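Local coordinates for protein acyl-CoA dehydrogenase (Bacillus anthracis, PDB 3OWA) that probably catalyses the FAD-dependent alpha,beta-dehydrogenation of an acyl-CoA thioester, at residues Val284-Gln289 with Tyr392-Met397; Thr375-Val380 with Arg396-Ser401. All coordinates share one frame; numbering follows the deposited sequence.

Interaction 1. Residues Val284-Gln289 with Tyr392-Met397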
loop_
_atom_site.group_PDB
_atom_site.type_symbol
_atom_site.label_atom_id
_atom_site.label_comp_id
_atom_site.label_asym_id
_atom_site.label_seq_id
_atom_site.Cartn_x
_atom_site.Cartn_y
_atom_site.Cartn_z
ATOM N N VAL A 284 10.231 -11.448 3.123
ATOM C CA VAL A 284 10.186 -12.051 4.453
ATOM C C VAL A 284 11.614 -12.254 4.966
ATOM O O VAL A 284 11.940 -11.878 6.085
ATOM C CB VAL A 284 9.397 -13.362 4.468
ATOM C CG1 VAL A 284 9.630 -14.130 5.833
ATOM C CG2 VAL A 284 7.873 -13.101 4.288
ATOM N N GLU A 285 12.457 -12.817 4.108
ATOM C CA GLU A 285 13.818 -13.152 4.458
ATOM C C GLU A 285 14.659 -11.945 4.875
ATOM O O GLU A 285 15.280 -11.944 5.939
ATOM C CB GLU A 285 14.485 -13.875 3.285
ATOM C CG GLU A 285 15.941 -14.224 3.553
ATOM C CD GLU A 285 16.611 -15.032 2.411
ATOM O OE1 GLU A 285 17.623 -15.711 2.730
ATOM O OE2 GLU A 285 16.152 -14.972 1.219
ATOM N N ILE A 286 14.674 -10.907 4.046
ATOM C CA ILE A 286 15.469 -9.732 4.386
ATOM C C ILE A 286 14.920 -8.945 5.585
ATOM O O ILE A 286 15.680 -8.355 6.333
ATOM C CB ILE A 286 15.775 -8.830 3.174
ATOM C CG1 ILE A 286 14.518 -8.111 2.707
ATOM C CG2 ILE A 286 16.386 -9.675 2.071
ATOM C CD1 ILE A 286 14.743 -7.350 1.380
ATOM N N SER A 287 13.610 -9.009 5.797
ATOM C CA SER A 287 13.001 -8.391 6.939
ATOM C C SER A 287 13.336 -9.147 8.211
ATOM O O SER A 287 13.550 -8.520 9.240
ATOM C CB SER A 287 11.471 -8.294 6.766
ATOM O OG SER A 287 11.189 -7.558 5.595
ATOM N N ALA A 288 13.382 -10.474 8.142
ATOM C CA ALA A 288 13.675 -11.279 9.320
ATOM C C ALA A 288 15.136 -11.097 9.665
ATOM O O ALA A 288 15.473 -10.937 10.841
ATOM C CB ALA A 288 13.368 -12.747 9.056
ATOM N N GLN A 289 16.005 -11.082 8.663
ATOM C CA GLN A 289 17.431 -10.842 8.929
ATOM C C GLN A 289 17.635 -9.447 9.528
ATOM O O GLN A 289 18.396 -9.297 10.472
ATOM C CB GLN A 289 18.297 -10.980 7.670
ATOM C CG GLN A 289 18.185 -12.282 6.936
ATOM C CD GLN A 289 18.981 -12.293 5.615
ATOM O OE1 GLN A 289 19.025 -11.304 4.861
ATOM N NE2 GLN A 289 19.609 -13.423 5.338
ATOM N N TYR A 392 19.077 0.306 0.201
ATOM C CA TYR A 392 18.513 -0.946 0.749
ATOM C C TYR A 392 17.666 -1.689 -0.273
ATOM O O TYR A 392 16.894 -1.077 -0.986
ATOM C CB TYR A 392 17.760 -0.689 2.077
ATOM C CG TYR A 392 18.735 -0.379 3.191
ATOM C CD1 TYR A 392 19.087 -1.367 4.129
ATOM C CD2 TYR A 392 19.345 0.887 3.280
ATOM C CE1 TYR A 392 20.001 -1.096 5.138
ATOM C CE2 TYR A 392 20.305 1.157 4.281
ATOM C CZ TYR A 392 20.608 0.153 5.194
ATOM O OH TYR A 392 21.524 0.419 6.182
ATOM N N GLU A 393 17.817 -3.011 -0.315
ATOM C CA GLU A 393 17.113 -3.880 -1.236
ATOM C C GLU A 393 15.587 -3.722 -1.095
ATOM O O GLU A 393 14.842 -3.724 -2.085
ATOM C CB GLU A 393 17.534 -5.352 -0.917
ATOM C CG GLU A 393 16.848 -6.380 -1.837
ATOM C CD GLU A 393 17.310 -7.816 -1.652
ATOM O OE1 GLU A 393 18.215 -8.131 -0.820
ATOM O OE2 GLU A 393 16.765 -8.655 -2.389
ATOM N N ILE A 394 15.088 -3.561 0.124
ATOM C CA ILE A 394 13.607 -3.481 0.287
ATOM C C ILE A 394 13.041 -2.228 -0.359
ATOM O O ILE A 394 11.873 -2.185 -0.753
ATOM C CB ILE A 394 13.184 -3.578 1.811
ATOM C CG1 ILE A 394 11.689 -3.891 1.934
ATOM C CG2 ILE A 394 13.587 -2.300 2.599
ATOM C CD1 ILE A 394 11.292 -5.392 1.674
ATOM N N GLU A 395 13.851 -1.188 -0.467
ATOM C CA GLU A 395 13.396 0.052 -1.069
ATOM C C GLU A 395 13.099 -0.138 -2.583
ATOM O O GLU A 395 12.096 0.363 -3.133
ATOM C CB GLU A 395 14.481 1.103 -0.861
ATOM C CG GLU A 395 14.183 2.546 -1.386
ATOM C CD GLU A 395 14.420 2.765 -2.915
ATOM O OE1 GLU A 395 13.873 3.756 -3.434
ATOM O OE2 GLU A 395 15.168 2.013 -3.612
ATOM N N ARG A 396 13.978 -0.855 -3.258
ATOM C CA ARG A 396 13.746 -1.198 -4.689
ATOM C C ARG A 396 12.571 -2.138 -4.886
ATOM O O ARG A 396 11.782 -1.955 -5.795
ATOM C CB ARG A 396 15.002 -1.911 -5.250
ATOM C CG ARG A 396 14.996 -1.890 -6.794
ATOM C CD ARG A 396 15.860 -3.102 -7.247
ATOM N NE ARG A 396 15.093 -4.326 -7.022
ATOM C CZ ARG A 396 15.531 -5.416 -6.405
ATOM N NH1 ARG A 396 14.714 -6.471 -6.290
ATOM N NH2 ARG A 396 16.776 -5.494 -5.951
HETATM N N MSE A 397 12.435 -3.142 -3.999
HETATM C CA MSE A 397 11.312 -4.047 -4.066
HETATM C C MSE A 397 9.971 -3.333 -3.900
HETATM O O MSE A 397 8.969 -3.668 -4.579
HETATM C CB MSE A 397 11.460 -5.085 -2.949
HETATM C CG MSE A 397 12.627 -6.074 -3.287
HETATM SE SE MSE A 397 12.705 -7.417 -1.919
HETATM C CE MSE A 397 11.068 -8.306 -2.321
#

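Interaction 2. Residues Thr375-Val380 with Arg396-Ser401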
loop_
_atom_site.group_PDB
_atom_site.type_symbol
_atom_site.label_atom_id
_atom_site.label_comp_id
_atom_site.label_asym_id
_atom_site.label_seq_id
_atom_site.Cartn_x
_atom_site.Cartn_y
_atom_site.Cartn_z
ATOM N N THR A 375 3.557 -7.361 1.736
ATOM C CA THR A 375 4.842 -7.772 2.295
ATOM C C THR A 375 5.955 -6.742 2.076
ATOM O O THR A 375 6.768 -6.521 2.975
ATOM C CB THR A 375 5.305 -9.193 1.812
ATOM O OG1 THR A 375 5.585 -9.115 0.407
ATOM C CG2 THR A 375 4.215 -10.250 2.051
ATOM N N VAL A 376 6.003 -6.058 0.922
ATOM C CA VAL A 376 7.077 -5.077 0.755
ATOM C C VAL A 376 6.750 -3.844 1.581
ATOM O O VAL A 376 7.623 -3.162 2.064
ATOM C CB VAL A 376 7.382 -4.653 -0.755
ATOM C CG1 VAL A 376 7.842 -5.830 -1.507
ATOM C CG2 VAL A 376 6.121 -4.098 -1.459
ATOM N N ASP A 377 5.478 -3.565 1.769
ATOM C CA ASP A 377 5.129 -2.429 2.569
ATOM C C ASP A 377 5.493 -2.680 4.068
ATOM O O ASP A 377 5.960 -1.762 4.776
ATOM C CB ASP A 377 3.648 -2.140 2.431
ATOM C CG ASP A 377 3.244 -0.923 3.231
ATOM O OD1 ASP A 377 3.644 0.181 2.818
ATOM O OD2 ASP A 377 2.549 -1.053 4.277
ATOM N N GLU A 378 5.286 -3.901 4.574
ATOM C CA GLU A 378 5.633 -4.111 5.956
ATOM C C GLU A 378 7.132 -4.263 6.056
ATOM O O GLU A 378 7.715 -4.017 7.105
ATOM C CB GLU A 378 4.942 -5.351 6.523
ATOM C CG GLU A 378 3.389 -5.111 6.791
ATOM C CD GLU A 378 3.077 -3.936 7.768
ATOM O OE1 GLU A 378 1.898 -3.519 7.841
ATOM O OE2 GLU A 378 3.988 -3.365 8.415
ATOM N N GLY A 379 7.757 -4.702 4.964
ATOM C CA GLY A 379 9.226 -4.850 4.977
ATOM C C GLY A 379 9.890 -3.506 5.065
ATOM O O GLY A 379 10.849 -3.299 5.791
ATOM N N VAL A 380 9.361 -2.539 4.326
ATOM C CA VAL A 380 9.848 -1.225 4.495
ATOM C C VAL A 380 9.643 -0.713 5.936
ATOM O O VAL A 380 10.566 -0.104 6.499
ATOM C CB VAL A 380 9.110 -0.229 3.493
ATOM C CG1 VAL A 380 9.409 1.186 3.892
ATOM C CG2 VAL A 380 9.560 -0.517 2.020
ATOM N N ARG A 396 13.978 -0.855 -3.258
ATOM C CA ARG A 396 13.746 -1.198 -4.689
ATOM C C ARG A 396 12.571 -2.138 -4.886
ATOM O O ARG A 396 11.782 -1.955 -5.795
ATOM C CB ARG A 396 15.002 -1.911 -5.250
ATOM C CG ARG A 396 14.996 -1.890 -6.794
ATOM C CD ARG A 396 15.860 -3.102 -7.247
ATOM N NE ARG A 396 15.093 -4.326 -7.022
ATOM C CZ ARG A 396 15.531 -5.416 -6.405
ATOM N NH1 ARG A 396 14.714 -6.471 -6.290
ATOM N NH2 ARG A 396 16.776 -5.494 -5.951
HETATM N N MSE A 397 12.435 -3.142 -3.999
HETATM C CA MSE A 397 11.312 -4.047 -4.066
HETATM C C MSE A 397 9.971 -3.333 -3.900
HETATM O O MSE A 397 8.969 -3.668 -4.579
HETATM C CB MSE A 397 11.460 -5.085 -2.949
HETATM C CG MSE A 397 12.627 -6.074 -3.287
HETATM SE SE MSE A 397 12.705 -7.417 -1.919
HETATM C CE MSE A 397 11.068 -8.306 -2.321
ATOM N N TYR A 398 9.943 -2.397 -2.962
ATOM C CA TYR A 398 8.748 -1.592 -2.741
ATOM C C TYR A 398 8.322 -0.915 -4.028
ATOM O O TYR A 398 7.084 -0.913 -4.390
ATOM C CB TYR A 398 8.985 -0.545 -1.585
ATOM C CG TYR A 398 7.725 0.275 -1.305
ATOM C CD1 TYR A 398 6.766 -0.208 -0.447
ATOM C CD2 TYR A 398 7.507 1.503 -1.961
ATOM C CE1 TYR A 398 5.558 0.541 -0.215
ATOM C CE2 TYR A 398 6.341 2.261 -1.710
ATOM C CZ TYR A 398 5.395 1.764 -0.856
ATOM O OH TYR A 398 4.228 2.477 -0.623
ATOM N N ARG A 399 9.267 -0.251 -4.699
ATOM C CA ARG A 399 8.963 0.450 -5.987
ATOM C C ARG A 399 8.634 -0.527 -7.127
ATOM O O ARG A 399 7.701 -0.300 -7.877
ATOM C CB ARG A 399 10.080 1.406 -6.427
ATOM C CG ARG A 399 10.223 2.666 -5.543
ATOM C CD ARG A 399 11.334 3.606 -6.022
ATOM N NE ARG A 399 12.661 3.030 -5.814
ATOM C CZ ARG A 399 13.390 2.387 -6.721
ATOM N NH1 ARG A 399 12.961 2.250 -7.976
ATOM N NH2 ARG A 399 14.592 1.927 -6.381
ATOM N N ASP A 400 9.325 -1.666 -7.198
ATOM C CA ASP A 400 9.100 -2.593 -8.304
ATOM C C ASP A 400 7.706 -3.198 -8.188
ATOM O O ASP A 400 7.111 -3.580 -9.205
ATOM C CB ASP A 400 10.131 -3.760 -8.261
ATOM C CG ASP A 400 11.588 -3.324 -8.552
ATOM O OD1 ASP A 400 11.887 -2.185 -9.041
ATOM O OD2 ASP A 400 12.485 -4.195 -8.301
ATOM N N SER A 401 7.211 -3.410 -6.960
ATOM C CA SER A 401 6.009 -4.193 -6.724
ATOM C C SER A 401 4.793 -3.491 -7.339
ATOM O O SER A 401 3.865 -4.145 -7.843
ATOM C CB SER A 401 5.775 -4.313 -5.196
ATOM O OG SER A 401 4.462 -4.795 -4.878
HETATM O O HOH W 1 2.568 1.482 0.861
#

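Interaction 1. Residues Val284-Gln289 with Tyr392-Met397
Ile286 reaches across to Glu393, Ile394 and Met397 in the helical C-terminal domain of the acyl-CoA dehydrogenase fold. It sits on helix 257-293, and its three partners lie on the short helix 393-401. The two segments run roughly antiparallel, at 147°. Their axes come no closer than 11.0 Å, so the side chains bridge a fairly wide gap. No hydrogen bond crosses it.

Ile286 puts CG1 between its backbone N and carbonyl carbon (chi1 71°). An extended chi2 then carries CD1 out to the other helix. This one methyl meets all three partners. Ile286 CD1 lies 4.0 Å from Ile394 CD1 and 4.1 Å from Ile394 CB. Ile286 CD1 also lies 3.9 Å from SE of Met397, a selenomethionine. The Ile286 and Met397 chains run past one another in opposing senses.

Glu393 contributes the aliphatic part of its chain, which is extended and crosses Ile286 at a slant. Glu393 CG is 4.0 Å from Ile286 CD1. The carboxylate is salt-bridged through OE1 to Arg282 NH1, one turn before Ile286. The apolar stem of Glu393 thus packs on the isoleucine while its charged end is paired with the facing helix.

Ser287 OG makes a looser contact, 4.5 Å from Ile394 CD1. It hydrogen bonds to Ala283 O in its own helix, and the Ser287 side chain lies about 10 Å from a bound FAD. Helix 358-383 flanks the contact, with Ile382 touching Ser287 and His383 touching Ile394. The branch methyl Ile286 CG2 stands 3.8 Å from Glu393 OE1.

Interaction 2. Residues Thr375-Val380 with Arg396-Ser401
Tyr398 sets its CG anti to the backbone N (chi1 -178°), and Asp377 does the same (chi1 -178°). The two side chains therefore run alongside one another. Asp377 OD1 sits at the ring edge, near the ring plane, 3.6 Å from Tyr398 CE1. The same OD1 is salt-bridged to Arg402 and Arg405 of the second subunit. A water link between Asp377 OD1 and Tyr398 OH is doubtful.

Val376 is the apolar centre. Val376 CG2 touches Ser401 CB at 3.8 Å and Tyr398 CA at 3.9 Å. The other methyl, Val376 CG1, packs on Met397 CB at 4.0 Å. Val380 crosses Tyr398 at about a right angle, with Val380 CG2 3.7 Å from Tyr398 CB. The facing CA atoms of Val376 and Tyr398 are 5.2 Å apart, so the backbones come close here.

This is an antiparallel helical hairpin of helices 358-383 and 393-401. Its short connection holds Gly384, Gly385 and Tyr386 of the FAD pocket. Met228 of the second subunit packs on Tyr398. Within the chain, helices 257-293 and 305-336 pack on Thr375 of helix 358-383.

In the fold
Both interactions use helix 393-401. They share Arg396 and Met397, of which Met397 touches in both. Interaction 1 sets this helix against helix 257-293, interaction 2 against helix 358-383. The two contacts meet directly: Ser287 OG lies 3.4 Å from Gly379 CA, and Ile394 CG1 lies 3.6 Å from Val380 N. Both are largely buried. The helices come closer in interaction 2, where Val376 packs partly against backbone atoms of Met397 and Tyr398. In interaction 1 side chains meet across a wider spacing. The carboxylate of interaction 1 is paired within the chain, whereas that of interaction 2 is paired across the dimer interface, which this contact adjoins.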